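Local coordinates for lipolytic enzyme, G-D-S-L family (Bacteroides thetaiotaomicron, PDB 7BR2), which metabolises the drug diltiazem as a gut microbial serine esterase of the SGNH (GDSL) hydrolase family, at residues R21-G26 with R53-G58. Sequence-based numbering, arbitrary orientation.
Sequences RAVFLG and RVFNGG
F55 meets R21 with the tip of its ring and V23 with its CD1 side, on one face of a parallel strand pair; its CG is anti to the carbonyl carbon, so the ring reaches across to strand 21-26. Its CZ sits over one face of the R21 guanidinium, 3.4 Å from NH2 of R21, with the two planes 57° apart. A long, flexible arginine suits this place: its CB touches CE1 of F55, the bend at chi3 brings the guanidinium back to CZ, and NH2 hydrogen-bonds to K78 O. V23 crosses the ring obliquely, its branch CG2 3.8 Å from CD1 of F55. An alanine in place of F55 would remove the ring, and would probably uncover that part of the guanidinium and thin the packing on V23. On the opposite face, valine's branched CG1 at V54 fills the edge of the F24 ring, 3.6 Å from CE1 of F24, and helix 35-46 packs against both. Five backbone hydrogen bonds join the strands, nearly straight at F24 N to F55 O (175°) but distorted toward the glycines, with G57 N to F24 O at 141°. At G57 a CB would crowd F24 O and V23 CG1, so glycine fits; G58 lies near, without touching, a probable Ser-His-Asp triad. Backbone bonds thus tie outermost strand 53-58 to its neighbour, while an aromatic ring lies against a cation on one face and hydrocarbon is buried on the other.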
loop_
_atom_site.group_PDB
_atom_site.type_symbol
_atom_site.label_atom_id
_atom_site.label_comp_id
_atom_site.label_asym_id
_atom_site.label_seq_id
_atom_site.Cartn_x
_atom_site.Cartn_y
_atom_site.Cartn_z
ATOM N N ARG A 21 -7.179 -4.894 -12.954
ATOM C CA ARG A 21 -6.261 -5.869 -12.378
ATOM C C ARG A 21 -4.902 -5.174 -12.307
ATOM O O ARG A 21 -4.192 -5.082 -13.314
ATOM C CB ARG A 21 -6.232 -7.141 -13.220
ATOM C CG ARG A 21 -7.608 -7.803 -13.372
ATOM C CD ARG A 21 -7.613 -8.883 -14.450
ATOM N NE ARG A 21 -6.744 -10.021 -14.122
ATOM C CZ ARG A 21 -7.034 -10.966 -13.225
ATOM N NH1 ARG A 21 -8.170 -10.921 -12.524
ATOM N NH2 ARG A 21 -6.177 -11.954 -13.015
ATOM N N ALA A 22 -4.577 -4.623 -11.146
ATOM C CA ALA A 22 -3.371 -3.827 -10.950
ATOM C C ALA A 22 -2.283 -4.705 -10.347
ATOM O O ALA A 22 -2.382 -5.109 -9.186
ATOM C CB ALA A 22 -3.669 -2.632 -10.048
ATOM N N VAL A 23 -1.231 -4.986 -11.122
ATOM C CA VAL A 23 -0.122 -5.822 -10.673
ATOM C C VAL A 23 1.056 -4.924 -10.338
ATOM O O VAL A 23 1.473 -4.103 -11.168
ATOM C CB VAL A 23 0.273 -6.854 -11.739
ATOM C CG1 VAL A 23 1.446 -7.698 -11.241
ATOM C CG2 VAL A 23 -0.923 -7.738 -12.128
ATOM N N PHE A 24 1.609 -5.091 -9.125
ATOM C CA PHE A 24 2.770 -4.327 -8.656
ATOM C C PHE A 24 4.011 -5.205 -8.749
ATOM O O PHE A 24 4.265 -6.028 -7.868
ATOM C CB PHE A 24 2.558 -3.852 -7.223
ATOM C CG PHE A 24 1.564 -2.743 -7.095
ATOM C CD1 PHE A 24 0.211 -3.019 -6.974
ATOM C CD2 PHE A 24 1.980 -1.419 -7.091
ATOM C CE1 PHE A 24 -0.728 -1.987 -6.856
ATOM C CE2 PHE A 24 1.067 -0.390 -6.966
ATOM C CZ PHE A 24 -0.297 -0.673 -6.853
ATOM N N LEU A 25 4.796 -5.010 -9.804
ATOM C CA LEU A 25 5.995 -5.804 -10.014
ATOM C C LEU A 25 7.172 -5.202 -9.243
ATOM O O LEU A 25 7.464 -4.003 -9.375
ATOM C CB LEU A 25 6.303 -5.878 -11.511
ATOM C CG LEU A 25 7.706 -6.297 -11.956
ATOM C CD1 LEU A 25 8.041 -7.683 -11.452
ATOM C CD2 LEU A 25 7.761 -6.260 -13.464
ATOM N N GLY A 26 7.856 -6.020 -8.447
ATOM C CA GLY A 26 8.927 -5.427 -7.663
ATOM C C GLY A 26 9.849 -6.448 -7.039
ATOM O O GLY A 26 9.858 -7.624 -7.412
ATOM N N ARG A 53 -8.905 -5.552 -8.368
ATOM C CA ARG A 53 -8.016 -6.601 -7.886
ATOM C C ARG A 53 -6.587 -6.098 -7.977
ATOM O O ARG A 53 -6.168 -5.613 -9.027
ATOM C CB ARG A 53 -8.165 -7.901 -8.683
ATOM C CG ARG A 53 -9.235 -8.803 -8.125
ATOM C CD ARG A 53 -9.567 -9.967 -9.055
ATOM N NE ARG A 53 -10.737 -10.672 -8.546
ATOM C CZ ARG A 53 -10.684 -11.594 -7.593
ATOM N NH1 ARG A 53 -9.514 -11.931 -7.047
ATOM N NH2 ARG A 53 -11.798 -12.167 -7.174
ATOM N N VAL A 54 -5.878 -6.165 -6.854
ATOM C CA VAL A 54 -4.462 -5.845 -6.765
ATOM C C VAL A 54 -3.671 -7.140 -6.595
ATOM O O VAL A 54 -4.118 -8.068 -5.911
ATOM C CB VAL A 54 -4.222 -4.865 -5.604
ATOM C CG1 VAL A 54 -2.740 -4.573 -5.415
ATOM C CG2 VAL A 54 -4.997 -3.586 -5.885
ATOM N N PHE A 55 -2.499 -7.203 -7.228
ATOM C CA PHE A 55 -1.626 -8.372 -7.187
ATOM C C PHE A 55 -0.246 -7.953 -6.719
ATOM O O PHE A 55 0.336 -6.993 -7.243
ATOM C CB PHE A 55 -1.518 -9.047 -8.564
ATOM C CG PHE A 55 -2.820 -9.594 -9.074
ATOM C CD1 PHE A 55 -3.736 -8.761 -9.720
ATOM C CD2 PHE A 55 -3.143 -10.934 -8.907
ATOM C CE1 PHE A 55 -4.947 -9.257 -10.189
ATOM C CE2 PHE A 55 -4.350 -11.440 -9.380
ATOM C CZ PHE A 55 -5.253 -10.596 -10.023
ATOM N N ASN A 56 0.258 -8.659 -5.725
ATOM C CA ASN A 56 1.666 -8.609 -5.363
ATOM C C ASN A 56 2.493 -9.355 -6.419
ATOM O O ASN A 56 2.324 -10.563 -6.604
ATOM C CB ASN A 56 1.822 -9.246 -3.984
ATOM C CG ASN A 56 3.246 -9.214 -3.459
ATOM O OD1 ASN A 56 4.200 -8.946 -4.196
ATOM N ND2 ASN A 56 3.396 -9.537 -2.172
ATOM N N GLY A 57 3.383 -8.653 -7.127
ATOM C CA GLY A 57 4.278 -9.317 -8.059
ATOM C C GLY A 57 5.723 -9.059 -7.685
ATOM O O GLY A 57 6.576 -8.795 -8.536
ATOM N N GLY A 58 5.993 -9.066 -6.386
ATOM C CA GLY A 58 7.341 -8.911 -5.878
ATOM C C GLY A 58 7.936 -10.278 -5.590
ATOM O O GLY A 58 7.224 -11.202 -5.204
#